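Local coordinates for trwC protein (Escherichia coli, PDB 1OMH), which recognises and processes origin-of-transfer DNA in bacterial conjugation through its N-terminal relaxase domain, probably cutting and rejoining one strand, at residues 34-39 / 53-58; 86-91 / 112-117. All blocks are in the same frame, centred on the assembly; numbering follows the deposited sequence.

Contact 1: 34-39 / 53-58; sequences SEWQGK and KRFREL
Trp36 reaches from an edge strand to Phe55 and Leu58 on helix 52-60. CG lies beside the backbone N and anti to the carbonyl carbon (chi1 -68°), and from there the indole carries its benzo end from the strand to the helix. CB, CG and the five-membered ring stay on the strand side. Contact begins at the far end of the benzo ring. CZ2 is only loosely approached by Arg54, whose CB lies 4.5 Å from it. CH2 is the main contact point: it lies 3.9 Å from Leu58 CD1 and 4.1 Å from Phe55 CD2. CZ3 adds a second touch on Phe55, at 4.2 Å from the same CD2. Trp36 CH2 comes to the edge of the Phe55 ring, near the phenyl plane, while Phe55 lies oblique to the indole; the two ring planes are inclined by about 60°. Leu58 comes from the opposite direction and offers a single methyl. Leu46 and Val50 also pack on Trp36. Phe55 also packs on Val165 and meets Phe148 edge-to-face, while Leu58 rests on Leu167. Helix 52-60 is thereby laid on the sheet. Arg54, whose guanidinium leads away from Trp36, forms a salt bridge through NE with Glu57 OE1 at 3.3 Å; the hydrogen bond in it is weak. No hydrogen bond joins the two segments. The contact is wholly apolar, so its hold comes from dispersion and from the burial of Trp36, Phe55 and Leu58, not from directed bonds.

Contact 2: 86-91 / 112-117; sequences LTFSAP and RAVART. With nucleotides of chain A.
Phe88, Val114 and Thr117 carry this contact between strand 81-89 and helix 104-122. Phe88 buries the largest area. Its side chain leaves the strand toward the helix and meets two residues one helical turn apart. Val114 lies over one face of the ring. Its CG1 sits 4.3 Å from the ring centroid and 22° off the normal, a CH-pi contact shifted toward the CD1-CE1 rim. The other methyl, CG2, packs against the root of the side chain, 3.9 Å from Phe88 CB. Thr117 approaches the ring at its edge, in the ring plane, with CG2 3.5 Å from Phe88 CE2. In Thr117, OG1 lies beside its own backbone N (chi1 -55°) and donates to Ala113 O at 2.7 Å; this holds the rotamer in which CG2, anti to that N, faces the phenyl edge. Ala113 O also accepts from Thr117 N, and the two donors arrive on opposite faces of the carbonyl plane. Tyr196 of helix 189-206, Leu118 and Leu2 also pack against Phe88. The strand's other side serves the DNA. Ser89 CB points away from the helix and lies 3.1 Å from O2 of DT23 of chain A. The thymine N3 of DT23 gives a weak hydrogen bond to Ser89 O, 3.1 Å long. Nearby, the side chains of Thr87 and Ser89 touch His163 and His161, two of the histidines that bind zinc or copper in other structures of this protein. A helix packed on an antiparallel sheet that carries a metal-binding histidine cluster fits the fold of HUH relaxases.

Both contacts are buried, and each seats a helix on the same five-stranded antiparallel sheet. They use different places on it. Contact 1 joins the outermost strand 34-37 to helix 52-60 and lies farther from the chain centre. Contact 2 joins an inner strand to helix 104-122, on the opposite face and nearer the middle. Both centre on an aromatic ring, but contact 2 adds a CH-pi contact and lies beside the bound DNA, whereas contact 1 is about 10 Å from the nucleic acid at its nearest atom. A polar bridge links them: Gln37 NE2 lies 3.0 Å from Ala115 O, a probable hydrogen bond.

Contact 1: 34-39 / 53-58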
loop_
_atom_site.group_PDB
_atom_site.type_symbol
_atom_site.label_atom_id
_atom_site.label_comp_id
_atom_site.label_asym_id
_atom_site.label_seq_id
_atom_site.Cartn_x
_atom_site.Cartn_y
_atom_site.Cartn_z
ATOM N N SER B 34 5.115 1.909 12.020
ATOM C CA SER B 34 3.697 2.267 12.020
ATOM C C SER B 34 3.612 3.742 12.385
ATOM O O SER B 34 3.928 4.124 13.513
ATOM C CB SER B 34 2.934 1.435 13.052
ATOM O OG SER B 34 3.004 0.049 12.744
ATOM N N GLU B 35 3.179 4.569 11.438
ATOM C CA GLU B 35 3.101 6.012 11.661
ATOM C C GLU B 35 1.783 6.627 11.181
ATOM O O GLU B 35 1.181 6.148 10.225
ATOM C CB GLU B 35 4.268 6.679 10.927
ATOM C CG GLU B 35 4.449 8.166 11.193
ATOM N N TRP B 36 1.347 7.692 11.852
ATOM C CA TRP B 36 0.121 8.396 11.482
ATOM C C TRP B 36 0.450 9.458 10.445
ATOM O O TRP B 36 1.591 9.915 10.351
ATOM C CB TRP B 36 -0.495 9.143 12.674
ATOM C CG TRP B 36 -1.050 8.321 13.784
ATOM C CD1 TRP B 36 -0.558 8.226 15.060
ATOM C CD2 TRP B 36 -2.256 7.555 13.762
ATOM N NE1 TRP B 36 -1.390 7.455 15.831
ATOM C CE2 TRP B 36 -2.441 7.031 15.061
ATOM C CE3 TRP B 36 -3.205 7.267 12.773
ATOM C CZ2 TRP B 36 -3.532 6.228 15.395
ATOM C CZ3 TRP B 36 -4.288 6.470 13.104
ATOM C CH2 TRP B 36 -4.444 5.960 14.408
ATOM N N GLN B 37 -0.559 9.853 9.675
ATOM C CA GLN B 37 -0.412 10.915 8.690
ATOM C C GLN B 37 -1.786 11.475 8.354
ATOM O O GLN B 37 -2.787 10.755 8.411
ATOM C CB GLN B 37 0.263 10.432 7.400
ATOM C CG GLN B 37 0.622 11.619 6.485
ATOM C CD GLN B 37 1.319 11.225 5.200
ATOM O OE1 GLN B 37 2.132 10.302 5.176
ATOM N NE2 GLN B 37 1.022 11.945 4.123
ATOM N N GLY B 38 -1.823 12.762 8.012
ATOM C CA GLY B 38 -3.074 13.399 7.646
ATOM C C GLY B 38 -3.487 14.560 8.531
ATOM O O GLY B 38 -3.396 14.484 9.756
ATOM N N LYS B 39 -3.940 15.640 7.903
ATOM C CA LYS B 39 -4.390 16.818 8.638
ATOM C C LYS B 39 -5.473 16.354 9.599
ATOM O O LYS B 39 -5.599 16.864 10.710
ATOM C CB LYS B 39 -4.963 17.864 7.672
ATOM C CG LYS B 39 -3.974 18.365 6.628
ATOM C CD LYS B 39 -4.630 19.384 5.698
ATOM C CE LYS B 39 -3.698 19.812 4.570
ATOM N NZ LYS B 39 -2.495 20.532 5.067
ATOM N N LYS B 53 -4.728 0.537 19.705
ATOM C CA LYS B 53 -6.047 0.623 20.312
ATOM C C LYS B 53 -6.873 1.719 19.654
ATOM O O LYS B 53 -8.016 1.487 19.262
ATOM C CB LYS B 53 -5.948 0.885 21.820
ATOM C CG LYS B 53 -7.278 0.671 22.538
ATOM C CD LYS B 53 -7.203 0.996 24.026
ATOM C CE LYS B 53 -8.559 0.774 24.686
ATOM N NZ LYS B 53 -8.561 1.135 26.130
ATOM N N ARG B 54 -6.301 2.912 19.534
ATOM C CA ARG B 54 -7.024 4.012 18.915
ATOM C C ARG B 54 -7.337 3.629 17.468
ATOM O O ARG B 54 -8.420 3.920 16.958
ATOM C CB ARG B 54 -6.188 5.296 18.963
ATOM C CG ARG B 54 -6.975 6.575 18.655
ATOM C CD ARG B 54 -8.051 6.839 19.705
ATOM N NE ARG B 54 -8.933 7.948 19.343
ATOM C CZ ARG B 54 -8.570 9.228 19.328
ATOM N NH1 ARG B 54 -7.333 9.580 19.656
ATOM N NH2 ARG B 54 -9.448 10.161 18.985
ATOM N N PHE B 55 -6.395 2.947 16.822
ATOM C CA PHE B 55 -6.575 2.530 15.437
ATOM C C PHE B 55 -7.772 1.607 15.239
ATOM O O PHE B 55 -8.559 1.813 14.316
ATOM C CB PHE B 55 -5.304 1.850 14.916
ATOM C CG PHE B 55 -5.353 1.508 13.449
ATOM C CD1 PHE B 55 -5.285 0.183 13.029
ATOM C CD2 PHE B 55 -5.457 2.510 12.489
ATOM C CE1 PHE B 55 -5.318 -0.143 11.668
ATOM C CE2 PHE B 55 -5.490 2.195 11.125
ATOM C CZ PHE B 55 -5.421 0.869 10.718
ATOM N N ARG B 56 -7.919 0.592 16.093
ATOM C CA ARG B 56 -9.042 -0.340 15.968
ATOM C C ARG B 56 -10.396 0.353 16.128
ATOM O O ARG B 56 -11.338 0.060 15.395
ATOM C CB ARG B 56 -8.937 -1.484 16.991
ATOM C CG ARG B 56 -8.120 -2.692 16.526
ATOM C CD ARG B 56 -8.040 -3.767 17.617
ATOM N NE ARG B 56 -7.237 -4.922 17.221
ATOM C CZ ARG B 56 -7.634 -5.872 16.380
ATOM N NH1 ARG B 56 -6.824 -6.882 16.087
ATOM N NH2 ARG B 56 -8.845 -5.822 15.834
ATOM N N GLU B 57 -10.502 1.266 17.085
ATOM C CA GLU B 57 -11.771 1.948 17.274
ATOM C C GLU B 57 -12.075 2.855 16.088
ATOM O O GLU B 57 -13.203 2.866 15.590
ATOM C CB GLU B 57 -11.779 2.746 18.578
ATOM C CG GLU B 57 -10.649 3.721 18.743
ATOM C CD GLU B 57 -10.831 4.587 19.974
ATOM O OE1 GLU B 57 -11.292 5.743 19.825
ATOM O OE2 GLU B 57 -10.530 4.102 21.089
ATOM N N LEU B 58 -11.074 3.605 15.633
ATOM C CA LEU B 58 -11.266 4.483 14.488
ATOM C C LEU B 58 -11.787 3.660 13.322
ATOM O O LEU B 58 -12.678 4.095 12.593
ATOM C CB LEU B 58 -9.965 5.178 14.113
ATOM C CG LEU B 58 -9.536 6.290 15.067
ATOM C CD1 LEU B 58 -8.203 6.843 14.627
ATOM C CD2 LEU B 58 -10.591 7.393 15.092
#

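Contact 2: 86-91 / 112-117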
loop_
_atom_site.group_PDB
_atom_site.type_symbol
_atom_site.label_atom_id
_atom_site.label_comp_id
_atom_site.label_asym_id
_atom_site.label_seq_id
_atom_site.Cartn_x
_atom_site.Cartn_y
_atom_site.Cartn_z
ATOM N N LEU B 86 -4.333 1.698 0.770
ATOM C CA LEU B 86 -3.527 1.994 -0.404
ATOM C C LEU B 86 -2.199 1.281 -0.137
ATOM O O LEU B 86 -1.451 1.650 0.772
ATOM C CB LEU B 86 -3.312 3.505 -0.570
ATOM C CG LEU B 86 -4.518 4.409 -0.876
ATOM C CD1 LEU B 86 -4.033 5.809 -1.234
ATOM C CD2 LEU B 86 -5.327 3.849 -2.026
ATOM N N THR B 87 -1.929 0.240 -0.915
ATOM C CA THR B 87 -0.709 -0.541 -0.754
ATOM C C THR B 87 0.352 -0.137 -1.771
ATOM O O THR B 87 0.197 -0.379 -2.970
ATOM C CB THR B 87 -1.002 -2.040 -0.916
ATOM O OG1 THR B 87 -1.939 -2.445 0.088
ATOM C CG2 THR B 87 0.275 -2.861 -0.788
ATOM N N PHE B 88 1.416 0.485 -1.267
ATOM C CA PHE B 88 2.541 0.941 -2.076
ATOM C C PHE B 88 3.649 -0.111 -2.032
ATOM O O PHE B 88 4.151 -0.428 -0.961
ATOM C CB PHE B 88 3.125 2.248 -1.521
ATOM C CG PHE B 88 2.176 3.405 -1.529
ATOM C CD1 PHE B 88 1.219 3.551 -0.526
ATOM C CD2 PHE B 88 2.245 4.360 -2.538
ATOM C CE1 PHE B 88 0.341 4.640 -0.528
ATOM C CE2 PHE B 88 1.369 5.451 -2.548
ATOM C CZ PHE B 88 0.420 5.589 -1.543
ATOM N N SER B 89 4.047 -0.620 -3.191
ATOM C CA SER B 89 5.101 -1.626 -3.249
ATOM C C SER B 89 6.231 -1.164 -4.162
ATOM O O SER B 89 5.998 -0.707 -5.274
ATOM C CB SER B 89 4.528 -2.943 -3.765
ATOM O OG SER B 89 3.469 -3.374 -2.921
ATOM N N ALA B 90 7.456 -1.287 -3.678
ATOM C CA ALA B 90 8.624 -0.888 -4.443
ATOM C C ALA B 90 9.025 -1.954 -5.455
ATOM O O ALA B 90 8.634 -3.122 -5.335
ATOM C CB ALA B 90 9.781 -0.623 -3.500
ATOM N N PRO B 91 9.782 -1.554 -6.490
ATOM C CA PRO B 91 10.244 -2.495 -7.511
ATOM C C PRO B 91 11.083 -3.525 -6.750
ATOM O O PRO B 91 11.634 -3.203 -5.702
ATOM C CB PRO B 91 11.101 -1.622 -8.417
ATOM C CG PRO B 91 10.391 -0.292 -8.348
ATOM C CD PRO B 91 10.087 -0.163 -6.879
ATOM N N ARG B 112 9.349 8.301 2.209
ATOM C CA ARG B 112 9.097 9.656 1.719
ATOM C C ARG B 112 8.170 9.634 0.508
ATOM O O ARG B 112 7.220 10.410 0.439
ATOM C CB ARG B 112 10.409 10.344 1.343
ATOM C CG ARG B 112 11.272 10.738 2.529
ATOM C CD ARG B 112 12.624 11.263 2.063
ATOM N NE ARG B 112 13.434 11.777 3.164
ATOM C CZ ARG B 112 14.710 12.128 3.048
ATOM N NH1 ARG B 112 15.326 12.014 1.879
ATOM N NH2 ARG B 112 15.372 12.596 4.096
ATOM N N ALA B 113 8.442 8.744 -0.440
ATOM C CA ALA B 113 7.609 8.655 -1.631
ATOM C C ALA B 113 6.167 8.351 -1.230
ATOM O O ALA B 113 5.230 8.887 -1.822
ATOM C CB ALA B 113 8.141 7.588 -2.579
ATOM N N VAL B 114 5.995 7.504 -0.217
ATOM C CA VAL B 114 4.663 7.160 0.273
ATOM C C VAL B 114 4.004 8.388 0.913
ATOM O O VAL B 114 2.852 8.690 0.636
ATOM C CB VAL B 114 4.719 6.026 1.332
ATOM C CG1 VAL B 114 3.359 5.847 1.975
ATOM C CG2 VAL B 114 5.158 4.709 0.676
ATOM N N ALA B 115 4.744 9.094 1.764
ATOM C CA ALA B 115 4.208 10.275 2.438
ATOM C C ALA B 115 3.789 11.368 1.453
ATOM O O ALA B 115 2.730 11.974 1.604
ATOM C CB ALA B 115 5.237 10.825 3.427
ATOM N N ARG B 116 4.618 11.617 0.447
ATOM C CA ARG B 116 4.309 12.641 -0.543
ATOM C C ARG B 116 3.100 12.267 -1.393
ATOM O O ARG B 116 2.289 13.126 -1.753
ATOM C CB ARG B 116 5.529 12.890 -1.429
ATOM C CG ARG B 116 6.673 13.565 -0.688
ATOM C CD ARG B 116 7.948 13.551 -1.510
ATOM N NE ARG B 116 9.083 14.095 -0.769
ATOM C CZ ARG B 116 10.349 13.992 -1.161
ATOM N NH1 ARG B 116 10.645 13.364 -2.292
ATOM N NH2 ARG B 116 11.317 14.520 -0.424
ATOM N N THR B 117 2.964 10.985 -1.711
ATOM C CA THR B 117 1.833 10.549 -2.513
ATOM C C THR B 117 0.551 10.695 -1.701
ATOM O O THR B 117 -0.479 11.122 -2.224
ATOM C CB THR B 117 1.997 9.087 -2.961
ATOM O OG1 THR B 117 3.246 8.942 -3.647
ATOM C CG2 THR B 117 0.866 8.681 -3.898
ATOM P P DT A 23 7.741 -7.232 -11.997
ATOM O OP1 DT A 23 9.079 -6.594 -11.930
ATOM O OP2 DT A 23 7.466 -8.253 -13.035
ATOM O "O5'" DT A 23 7.356 -7.809 -10.554
ATOM C "C5'" DT A 23 8.220 -8.737 -9.839
ATOM C "C4'" DT A 23 8.216 -8.404 -8.360
ATOM O "O4'" DT A 23 8.455 -6.997 -8.240
ATOM C "C3'" DT A 23 6.955 -8.721 -7.534
ATOM O "O3'" DT A 23 7.466 -9.528 -6.460
ATOM C "C2'" DT A 23 6.826 -7.528 -6.602
ATOM C "C1'" DT A 23 7.709 -6.444 -7.190
ATOM N N1 DT A 23 7.167 -5.148 -7.636
ATOM C C2 DT A 23 6.392 -4.408 -6.778
ATOM O O2 DT A 23 5.992 -4.834 -5.709
ATOM N N3 DT A 23 6.109 -3.138 -7.219
ATOM C C4 DT A 23 6.498 -2.564 -8.418
ATOM O O4 DT A 23 6.202 -1.394 -8.656
ATOM C C5 DT A 23 7.248 -3.431 -9.301
ATOM C C7 DT A 23 7.692 -2.921 -10.636
ATOM C C6 DT A 23 7.524 -4.665 -8.878
#